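Local coordinates for citryl-spermidine/3,4-dihydroxybenzoyl-citryl-spermidine:spermidine ligase (PDB 3TO3), which catalyses the ATP-dependent condensation of spermidine with citryl-spermidine intermediates during biosynthesis of the siderophore petrobactin, at residues B[112-118]-B[575-579]; B[153-157]-B[279-283]; B[275-279]-B[289-295]. All coordinates share one frame; numbering follows the deposited sequence.

In the fold
From the N terminus, the chain first lays down 112-118, where helix 115-138 begins; contact 1 closes only 457 residues later, when the loop 575-579 between strands 566-570 and 585-589 returns to that helix start. Contacts 2 and 3 both lie within this long excursion. Contact 2 joins the end of helix 150-156 to the loop leaving strand 278-280, beside the bound ATP. Contact 3 closes a short hairpin between 275-279 and 289-295, beginning on the stretch where contact 2 ends: the two overlap at C279, centres about 14 Å apart. Contact 1 lies apart, its centre about 32 Å from that of contact 2 and 42 Å from that of contact 3.

Contact 1 of 3, residues B[112-118]-B[575-579]; sequences NVEQTKL and RRLYI
The backbone N of E114 donates to L577 O at 3.2 Å, a nearly straight bond (165°) that ties the N-cap residue of helix 115-138 to the irregular loop 575-579. This is the N-terminal end of a helix docked on a returning loop, joining the beginning of the helix to the loop between strands 566-570 and 585-589. K117, in the first turn, lies against the carbonyls of R576 and Y578. Bends at chi2 (-87°) and chi3 (-65°) fold its chain over them: CB rests 3.3 Å from R576 O, CE comes 3.2 Å from Y578 O, and NZ stands 3.6 Å from Y578 O. Farther out, K117 CD touches I579 CD1, while E114 CG packs on I579 CG1, 3.7 Å away. On the other flank V113 CG1 touches L577 CB and, in another direction, the CZ/OH end of Y578, its side chain crossing that of the tyrosine at about a right angle. L118 CD1 meets L577 CD2 more loosely, and F108 of helix 100-110 touches V113, L118 and L577, completing an apolar cluster. R576 leads away from the helix start to S166, with its side chain about 9 Å from the bound ATP. One water bridges the two backbones, donating to R576 O at 2.7 Å and to K117 O at 3.1 Å.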
loop_
_atom_site.group_PDB
_atom_site.type_symbol
_atom_site.label_atom_id
_atom_site.label_comp_id
_atom_site.label_asym_id
_atom_site.label_seq_id
_atom_site.Cartn_x
_atom_site.Cartn_y
_atom_site.Cartn_z
ATOM N N ASN B 112 -20.944 -9.130 14.577
ATOM C CA ASN B 112 -20.504 -7.850 14.009
ATOM C C ASN B 112 -19.058 -7.395 14.272
ATOM O O ASN B 112 -18.577 -7.419 15.410
ATOM C CB ASN B 112 -21.469 -6.729 14.380
ATOM C CG ASN B 112 -21.614 -5.718 13.265
ATOM O OD1 ASN B 112 -20.937 -4.684 13.247
ATOM N ND2 ASN B 112 -22.471 -6.033 12.296
ATOM N N VAL B 113 -18.365 -6.994 13.204
ATOM C CA VAL B 113 -17.054 -6.364 13.344
ATOM C C VAL B 113 -16.944 -5.103 12.473
ATOM O O VAL B 113 -17.858 -4.783 11.736
ATOM C CB VAL B 113 -15.887 -7.349 13.047
ATOM C CG1 VAL B 113 -15.790 -8.427 14.142
ATOM C CG2 VAL B 113 -16.035 -7.994 11.664
ATOM N N GLU B 114 -15.826 -4.389 12.558
ATOM C CA GLU B 114 -15.617 -3.256 11.673
ATOM C C GLU B 114 -15.122 -3.793 10.327
ATOM O O GLU B 114 -14.052 -4.405 10.232
ATOM C CB GLU B 114 -14.645 -2.234 12.299
ATOM C CG GLU B 114 -14.277 -1.068 11.392
ATOM C CD GLU B 114 -15.472 -0.188 11.043
ATOM O OE1 GLU B 114 -16.342 -0.005 11.929
ATOM O OE2 GLU B 114 -15.537 0.319 9.888
ATOM N N GLN B 115 -15.921 -3.538 9.298
ATOM C CA GLN B 115 -15.710 -4.052 7.948
ATOM C C GLN B 115 -14.323 -3.736 7.440
ATOM O O GLN B 115 -13.611 -4.593 6.938
ATOM C CB GLN B 115 -16.707 -3.399 6.993
ATOM C CG GLN B 115 -16.683 -4.025 5.618
ATOM C CD GLN B 115 -16.930 -5.516 5.688
ATOM O OE1 GLN B 115 -17.950 -5.955 6.226
ATOM N NE2 GLN B 115 -15.984 -6.309 5.175
ATOM N N THR B 116 -13.976 -2.464 7.557
ATOM C CA THR B 116 -12.648 -1.969 7.282
ATOM C C THR B 116 -11.543 -2.793 7.967
ATOM O O THR B 116 -10.582 -3.197 7.322
ATOM C CB THR B 116 -12.561 -0.505 7.742
ATOM O OG1 THR B 116 -12.790 0.341 6.620
ATOM C CG2 THR B 116 -11.207 -0.192 8.342
ATOM N N LYS B 117 -11.670 -3.033 9.267
ATOM C CA LYS B 117 -10.645 -3.787 9.974
ATOM C C LYS B 117 -10.661 -5.229 9.475
ATOM O O LYS B 117 -9.610 -5.794 9.222
ATOM C CB LYS B 117 -10.830 -3.711 11.490
ATOM C CG LYS B 117 -11.020 -2.292 12.025
ATOM C CD LYS B 117 -9.690 -1.624 12.312
ATOM C CE LYS B 117 -8.970 -2.354 13.427
ATOM N NZ LYS B 117 -7.656 -1.765 13.831
ATOM N N LEU B 118 -11.856 -5.799 9.301
ATOM C CA LEU B 118 -12.000 -7.147 8.735
ATOM C C LEU B 118 -11.260 -7.332 7.394
ATOM O O LEU B 118 -10.552 -8.302 7.191
ATOM C CB LEU B 118 -13.479 -7.472 8.535
ATOM C CG LEU B 118 -13.747 -8.897 8.032
ATOM C CD1 LEU B 118 -13.089 -9.895 8.985
ATOM C CD2 LEU B 118 -15.248 -9.183 7.910
ATOM N N ARG B 575 -8.246 -6.925 18.854
ATOM C CA ARG B 575 -7.784 -5.591 18.523
ATOM C C ARG B 575 -7.737 -5.324 17.008
ATOM O O ARG B 575 -7.835 -4.179 16.568
ATOM C CB ARG B 575 -6.424 -5.350 19.177
ATOM C CG ARG B 575 -5.977 -3.901 19.174
ATOM C CD ARG B 575 -5.123 -3.635 20.394
ATOM N NE ARG B 575 -4.717 -4.889 21.030
ATOM C CZ ARG B 575 -4.236 -4.977 22.264
ATOM N NH1 ARG B 575 -3.894 -6.156 22.763
ATOM N NH2 ARG B 575 -4.104 -3.884 23.005
ATOM N N ARG B 576 -7.603 -6.388 16.220
ATOM C CA ARG B 576 -7.478 -6.275 14.774
ATOM C C ARG B 576 -8.825 -6.185 14.102
ATOM O O ARG B 576 -8.883 -5.920 12.891
ATOM C CB ARG B 576 -6.760 -7.501 14.194
ATOM C CG ARG B 576 -5.614 -8.009 15.027
ATOM C CD ARG B 576 -4.281 -7.752 14.358
ATOM N NE ARG B 576 -3.756 -8.967 13.740
ATOM C CZ ARG B 576 -3.105 -9.922 14.406
ATOM N NH1 ARG B 576 -2.896 -9.796 15.715
ATOM N NH2 ARG B 576 -2.664 -11.007 13.770
ATOM N N LEU B 577 -9.891 -6.525 14.834
ATOM C CA LEU B 577 -11.260 -6.420 14.291
ATOM C C LEU B 577 -12.101 -5.192 14.689
ATOM O O LEU B 577 -13.256 -5.090 14.282
ATOM C CB LEU B 577 -12.041 -7.704 14.581
ATOM C CG LEU B 577 -11.212 -8.953 14.261
ATOM C CD1 LEU B 577 -11.791 -10.144 14.958
ATOM C CD2 LEU B 577 -11.086 -9.184 12.755
ATOM N N TYR B 578 -11.567 -4.297 15.523
ATOM C CA TYR B 578 -12.346 -3.128 15.989
ATOM C C TYR B 578 -11.531 -1.844 15.963
ATOM O O TYR B 578 -10.331 -1.864 16.245
ATOM C CB TYR B 578 -12.909 -3.361 17.407
ATOM C CG TYR B 578 -13.832 -4.546 17.460
ATOM C CD1 TYR B 578 -15.195 -4.408 17.213
ATOM C CD2 TYR B 578 -13.333 -5.811 17.694
ATOM C CE1 TYR B 578 -16.032 -5.508 17.229
ATOM C CE2 TYR B 578 -14.154 -6.919 17.700
ATOM C CZ TYR B 578 -15.501 -6.768 17.471
ATOM O OH TYR B 578 -16.309 -7.882 17.480
ATOM N N ILE B 579 -12.168 -0.734 15.600
ATOM C CA ILE B 579 -11.519 0.562 15.709
ATOM C C ILE B 579 -11.445 0.853 17.197
ATOM O O ILE B 579 -10.370 0.995 17.790
ATOM C CB ILE B 579 -12.365 1.675 15.038
ATOM C CG1 ILE B 579 -12.537 1.438 13.523
ATOM C CG2 ILE B 579 -11.786 3.058 15.340
ATOM C CD1 ILE B 579 -11.323 1.794 12.656
HETATM O O HOH W 1 -7.060 -5.413 10.976
#

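Contact 2 of 3, residues B[153-157]-B[279-283]; sequences LENHL and CAQQS. With ATP (adenosine-5'-triphosphate), chain E.
E154 reaches the loop after strand 278-280 because its chain bends at chi2 (-83°), bringing OE1 to Q282, whose own chain is extended beyond CG (chi2 179°) and crosses the glutamate at about a right angle. Two N-H groups of Q282 then grip this one oxygen from opposite faces of the carboxylate plane. The backbone N of Q282 donates to E154 OE1 at 3.3 Å, almost along the C-O axis, whereas Q282 NE2 approaches E154 OE1 from well above the plane at 3.2 Å. The paired donors would favour a charged carboxylate, which is buried here; its other oxygen, OE2, makes a weak hydrogen bond with Y150 OH. N155 supplies the second clamp: its ND2 donates to A280 O at 2.7 Å, with the acceptor in the amide plane, and also to Y183 O, so both strand and neighbouring backbone hold the amide. The far end of Q282 is fixed by N388, a residue of the ATP pocket, which bonds OE1. A water donating to Q282 OE1 at 2.9 Å also makes a weak bond to L157 O. One residue on, S283 OG donates to ATP O1B at 2.8 Å, placing the clamped loop in the ATP pocket of this IucA/IucC-family ligase. The end of helix 150-156 thus lies against the exit of strand 278-280; P386 of strand 383-386 touches E154, L157 and Q282, and strand 286-289 pairs with strand 278-280 and contributes R288 against N155 and C279.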
loop_
_atom_site.group_PDB
_atom_site.type_symbol
_atom_site.label_atom_id
_atom_site.label_comp_id
_atom_site.label_asym_id
_atom_site.label_seq_id
_atom_site.Cartn_x
_atom_site.Cartn_y
_atom_site.Cartn_z
ATOM N N LEU B 153 20.599 -20.590 13.923
ATOM C CA LEU B 153 19.235 -20.825 14.405
ATOM C C LEU B 153 18.280 -19.646 14.203
ATOM O O LEU B 153 17.103 -19.857 13.898
ATOM C CB LEU B 153 19.236 -21.236 15.866
ATOM C CG LEU B 153 19.567 -22.700 16.117
ATOM C CD1 LEU B 153 19.924 -22.902 17.576
ATOM C CD2 LEU B 153 18.366 -23.550 15.708
ATOM N N GLU B 154 18.760 -18.416 14.395
ATOM C CA GLU B 154 17.890 -17.267 14.185
ATOM C C GLU B 154 17.220 -17.400 12.823
ATOM O O GLU B 154 16.001 -17.263 12.727
ATOM C CB GLU B 154 18.630 -15.924 14.293
ATOM C CG GLU B 154 18.805 -15.381 15.720
ATOM C CD GLU B 154 17.580 -14.620 16.267
ATOM O OE1 GLU B 154 16.629 -14.344 15.504
ATOM O OE2 GLU B 154 17.581 -14.287 17.480
ATOM N N ASN B 155 18.006 -17.678 11.781
ATOM C CA ASN B 155 17.446 -17.771 10.425
ATOM C C ASN B 155 16.853 -19.130 10.052
ATOM O O ASN B 155 16.080 -19.235 9.099
ATOM C CB ASN B 155 18.468 -17.340 9.372
ATOM C CG ASN B 155 18.986 -15.931 9.614
ATOM O OD1 ASN B 155 20.065 -15.728 10.193
ATOM N ND2 ASN B 155 18.205 -14.943 9.195
ATOM N N HIS B 156 17.182 -20.168 10.810
ATOM C CA HIS B 156 16.567 -21.465 10.537
ATOM C C HIS B 156 15.248 -21.751 11.280
ATOM O O HIS B 156 14.508 -22.667 10.897
ATOM C CB HIS B 156 17.587 -22.614 10.602
ATOM C CG HIS B 156 18.527 -22.629 9.431
ATOM N ND1 HIS B 156 18.132 -23.006 8.163
ATOM C CD2 HIS B 156 19.833 -22.273 9.326
ATOM C CE1 HIS B 156 19.157 -22.898 7.333
ATOM N NE2 HIS B 156 20.201 -22.457 8.013
ATOM N N LEU B 157 14.892 -20.929 12.271
ATOM C CA LEU B 157 13.549 -21.104 12.800
ATOM C C LEU B 157 12.709 -20.159 11.984
ATOM O O LEU B 157 12.651 -18.951 12.229
ATOM C CB LEU B 157 13.457 -20.643 14.253
ATOM C CG LEU B 157 14.475 -21.063 15.293
ATOM C CD1 LEU B 157 14.258 -20.166 16.510
ATOM C CD2 LEU B 157 14.316 -22.536 15.622
ATOM N N CYS B 279 22.951 -9.341 7.720
ATOM C CA CYS B 279 21.972 -10.363 7.470
ATOM C C CYS B 279 20.847 -10.192 8.495
ATOM O O CYS B 279 21.120 -9.952 9.668
ATOM C CB CYS B 279 22.672 -11.694 7.642
ATOM S SG CYS B 279 21.647 -13.061 7.325
ATOM N N ALA B 280 19.595 -10.279 8.065
ATOM C CA ALA B 280 18.464 -10.061 8.977
ATOM C C ALA B 280 18.329 -11.168 9.989
ATOM O O ALA B 280 18.642 -12.305 9.681
ATOM C CB ALA B 280 17.130 -9.931 8.204
ATOM N N GLN B 281 17.843 -10.818 11.182
ATOM C CA GLN B 281 17.357 -11.779 12.184
ATOM C C GLN B 281 15.840 -12.027 12.049
ATOM O O GLN B 281 15.220 -11.574 11.093
ATOM C CB GLN B 281 17.665 -11.261 13.580
ATOM C CG GLN B 281 19.130 -10.936 13.768
ATOM C CD GLN B 281 19.486 -10.612 15.218
ATOM O OE1 GLN B 281 18.988 -9.636 15.786
ATOM N NE2 GLN B 281 20.359 -11.433 15.818
ATOM N N GLN B 282 15.244 -12.732 13.006
ATOM C CA GLN B 282 13.808 -12.998 12.985
ATOM C C GLN B 282 12.989 -11.736 12.866
ATOM O O GLN B 282 11.876 -11.774 12.359
ATOM C CB GLN B 282 13.372 -13.705 14.264
ATOM C CG GLN B 282 13.641 -15.206 14.294
ATOM C CD GLN B 282 13.200 -15.840 15.606
ATOM O OE1 GLN B 282 12.213 -16.573 15.639
ATOM N NE2 GLN B 282 13.924 -15.544 16.703
ATOM N N SER B 283 13.531 -10.623 13.351
ATOM C CA SER B 283 12.822 -9.340 13.386
ATOM C C SER B 283 12.817 -8.649 12.030
ATOM O O SER B 283 11.922 -7.854 11.718
ATOM C CB SER B 283 13.387 -8.436 14.509
ATOM O OG SER B 283 13.982 -7.224 14.053
HETATM P PB ATP E . 11.895 -6.208 17.038
HETATM O O1B ATP E . 12.340 -5.633 15.717
HETATM O O2B ATP E . 11.251 -5.129 17.867
HETATM O O3B ATP E . 13.130 -6.836 17.782
HETATM P PA ATP E . 9.511 -7.149 16.130
HETATM O O1A ATP E . 9.616 -5.951 15.206
HETATM O O2A ATP E . 8.429 -6.981 17.189
HETATM O O3A ATP E . 10.877 -7.378 16.836
HETATM O "O5'" ATP E . 9.183 -8.395 15.231
HETATM C "C5'" ATP E . 9.608 -9.657 15.588
HETATM C "C4'" ATP E . 8.957 -10.755 14.956
HETATM O "O4'" ATP E . 9.160 -11.973 15.750
HETATM C "C3'" ATP E . 7.493 -10.537 14.907
HETATM O "O3'" ATP E . 7.059 -10.550 13.603
HETATM C "C2'" ATP E . 6.917 -11.656 15.673
HETATM O "O2'" ATP E . 5.743 -12.076 15.117
HETATM C "C1'" ATP E . 7.981 -12.694 15.564
HETATM N N9 ATP E . 7.867 -13.802 16.474
HETATM C C8 ATP E . 7.914 -15.092 16.099
HETATM N N7 ATP E . 7.781 -15.846 17.199
HETATM C C5 ATP E . 7.657 -15.043 18.280
HETATM C C6 ATP E . 7.499 -15.294 19.650
HETATM N N6 ATP E . 7.439 -16.651 20.119
HETATM N N1 ATP E . 7.404 -14.249 20.505
HETATM C C2 ATP E . 7.460 -12.982 20.045
HETATM N N3 ATP E . 7.610 -12.708 18.729
HETATM C C4 ATP E . 7.711 -13.716 17.823
HETATM O O HOH W 2 10.138 -18.141 14.270
#

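Contact 3 of 3, residues B[275-279]-B[289-295]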
loop_
_atom_site.group_PDB
_atom_site.type_symbol
_atom_site.label_atom_id
_atom_site.label_comp_id
_atom_site.label_asym_id
_atom_site.label_seq_id
_atom_site.Cartn_x
_atom_site.Cartn_y
_atom_site.Cartn_z
ATOM N N ALA B 275 30.744 -1.104 4.284
ATOM C CA ALA B 275 31.790 -2.033 3.860
ATOM C C ALA B 275 31.360 -3.456 4.197
ATOM O O ALA B 275 31.538 -4.374 3.410
ATOM C CB ALA B 275 33.166 -1.711 4.570
ATOM N N ASP B 276 30.814 -3.632 5.395
ATOM C CA ASP B 276 30.402 -4.953 5.864
ATOM C C ASP B 276 29.044 -5.403 5.295
ATOM O O ASP B 276 28.186 -4.583 4.934
ATOM C CB ASP B 276 30.396 -5.005 7.408
ATOM C CG ASP B 276 31.805 -4.793 8.017
ATOM O OD1 ASP B 276 32.811 -4.819 7.267
ATOM O OD2 ASP B 276 31.911 -4.616 9.251
ATOM N N ASP B 277 28.873 -6.714 5.234
ATOM C CA ASP B 277 27.608 -7.334 4.877
ATOM C C ASP B 277 26.786 -7.606 6.141
ATOM O O ASP B 277 27.322 -7.920 7.200
ATOM C CB ASP B 277 27.866 -8.653 4.155
ATOM C CG ASP B 277 28.395 -8.448 2.756
ATOM O OD1 ASP B 277 27.983 -7.475 2.102
ATOM O OD2 ASP B 277 29.235 -9.246 2.310
ATOM N N TYR B 278 25.481 -7.468 6.020
ATOM C CA TYR B 278 24.600 -7.731 7.130
ATOM C C TYR B 278 23.585 -8.770 6.721
ATOM O O TYR B 278 23.377 -9.064 5.536
ATOM C CB TYR B 278 23.905 -6.451 7.612
ATOM C CG TYR B 278 24.824 -5.509 8.360
ATOM C CD1 TYR B 278 24.779 -5.419 9.738
ATOM C CD2 TYR B 278 25.756 -4.716 7.679
ATOM C CE1 TYR B 278 25.627 -4.568 10.428
ATOM C CE2 TYR B 278 26.601 -3.858 8.356
ATOM C CZ TYR B 278 26.534 -3.796 9.734
ATOM O OH TYR B 278 27.370 -2.952 10.422
ATOM N N CYS B 279 22.951 -9.341 7.720
ATOM C CA CYS B 279 21.972 -10.363 7.470
ATOM C C CYS B 279 20.847 -10.192 8.495
ATOM O O CYS B 279 21.120 -9.952 9.668
ATOM C CB CYS B 279 22.672 -11.694 7.642
ATOM S SG CYS B 279 21.647 -13.061 7.325
ATOM N N ASN B 289 25.999 -8.174 11.801
ATOM C CA ASN B 289 27.099 -7.959 10.907
ATOM C C ASN B 289 27.673 -9.340 10.596
ATOM O O ASN B 289 28.115 -10.054 11.492
ATOM C CB ASN B 289 28.100 -7.059 11.629
ATOM C CG ASN B 289 29.254 -6.660 10.766
ATOM O OD1 ASN B 289 29.814 -7.485 10.061
ATOM N ND2 ASN B 289 29.629 -5.386 10.821
ATOM N N VAL B 290 27.628 -9.737 9.328
ATOM C CA VAL B 290 28.048 -11.086 8.935
ATOM C C VAL B 290 29.568 -11.173 8.819
ATOM O O VAL B 290 30.180 -12.203 9.091
ATOM C CB VAL B 290 27.471 -11.492 7.567
ATOM C CG1 VAL B 290 27.955 -12.857 7.197
ATOM C CG2 VAL B 290 25.981 -11.494 7.599
ATOM N N THR B 291 30.150 -10.074 8.375
ATOM C CA THR B 291 31.565 -9.958 8.116
ATOM C C THR B 291 32.339 -9.937 9.426
ATOM O O THR B 291 33.428 -10.496 9.516
ATOM C CB THR B 291 31.844 -8.646 7.367
ATOM O OG1 THR B 291 31.046 -8.590 6.170
ATOM C CG2 THR B 291 33.318 -8.531 7.015
ATOM N N ASN B 292 31.777 -9.284 10.438
ATOM C CA ASN B 292 32.441 -9.161 11.735
ATOM C C ASN B 292 31.467 -9.402 12.901
ATOM O O ASN B 292 30.899 -8.462 13.459
ATOM C CB ASN B 292 33.126 -7.789 11.870
ATOM C CG ASN B 292 34.245 -7.574 10.846
ATOM O OD1 ASN B 292 34.133 -6.729 9.955
ATOM N ND2 ASN B 292 35.331 -8.322 10.982
ATOM N N PRO B 293 31.273 -10.671 13.267
ATOM C CA PRO B 293 30.225 -11.080 14.217
ATOM C C PRO B 293 30.295 -10.402 15.584
ATOM O O PRO B 293 29.274 -10.332 16.266
ATOM C CB PRO B 293 30.434 -12.582 14.345
ATOM C CG PRO B 293 31.106 -12.975 13.031
ATOM C CD PRO B 293 32.001 -11.820 12.700
ATOM N N LYS B 294 31.450 -9.882 15.984
ATOM C CA LYS B 294 31.516 -9.196 17.283
ATOM C C LYS B 294 30.954 -7.770 17.210
ATOM O O LYS B 294 30.601 -7.171 18.222
ATOM C CB LYS B 294 32.942 -9.165 17.833
ATOM C CG LYS B 294 33.627 -10.529 17.907
ATOM C CD LYS B 294 33.039 -11.400 19.000
ATOM C CE LYS B 294 34.067 -12.431 19.505
ATOM N NZ LYS B 294 35.103 -11.859 20.426
ATOM N N ARG B 295 30.889 -7.227 16.010
ATOM C CA ARG B 295 30.338 -5.901 15.833
ATOM C C ARG B 295 28.856 -5.882 16.206
ATOM O O ARG B 295 28.185 -6.909 16.186
ATOM C CB ARG B 295 30.567 -5.465 14.401
ATOM C CG ARG B 295 32.070 -5.310 14.111
ATOM C CD ARG B 295 32.512 -3.885 14.386
ATOM N NE ARG B 295 31.775 -2.998 13.502
ATOM C CZ ARG B 295 31.983 -2.944 12.191
ATOM N NH1 ARG B 295 32.938 -3.701 11.667
ATOM N NH2 ARG B 295 31.251 -2.135 11.412
HETATM O O HOH W 3 34.507 -3.205 8.612
HETATM O O HOH W 4 27.866 -3.659 12.878
#
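D276 OD2 is the polar centre of this hairpin contact, gripped by N289 and R295. N289 ND2 donates to D276 OD2 at 2.9 Å in an almost straight bond (175°), with the acceptor in the amide plane and the donor on the anti side of the carboxylate. R295 adds a salt bridge, its NH1 lying 2.8 Å from D276 OD2, although the hydrogen bond within it is bent and weak. N289 ND2 also sits over the centre of one face of the R295 guanidinium, so the amide lies over the guanidinium while both donate to the same D276 oxygen; E218 holds NE of the arginine from outside. The tight part continues along the two backbones. Y278 and N289 form an antiparallel non-hydrogen-bonded pair; N289 CA makes an off-centre CH-pi contact with the tyrosine ring. With CG anti to the backbone N (chi1 -175°), N289 carries its amide across one face of that ring towards D276. OD1 of the same amide accepts from N292 N at 2.7 Å, an Asx motif leading into the type I turn 292-295. A water accepts from both buried groups, Y278 OH and N289 ND2. The D277 backbone is bonded twice, V290 N donating to D277 O at 2.8 Å and D277 N to T291 OG1 at 3.0 Å, and V290 CG2 presses on C279 CB. The outer side is looser: CG2 and CB of the exposed T291 lie loosely against the D276 carboxylate, and a water donating to D276 OD1 is only weakly bound by R295 NH1. Strand 278-280 pairs with 286-289, which in turn pairs with 297-306; Y278 is also backbone-bonded to I189, and K190 salt-bridges D277.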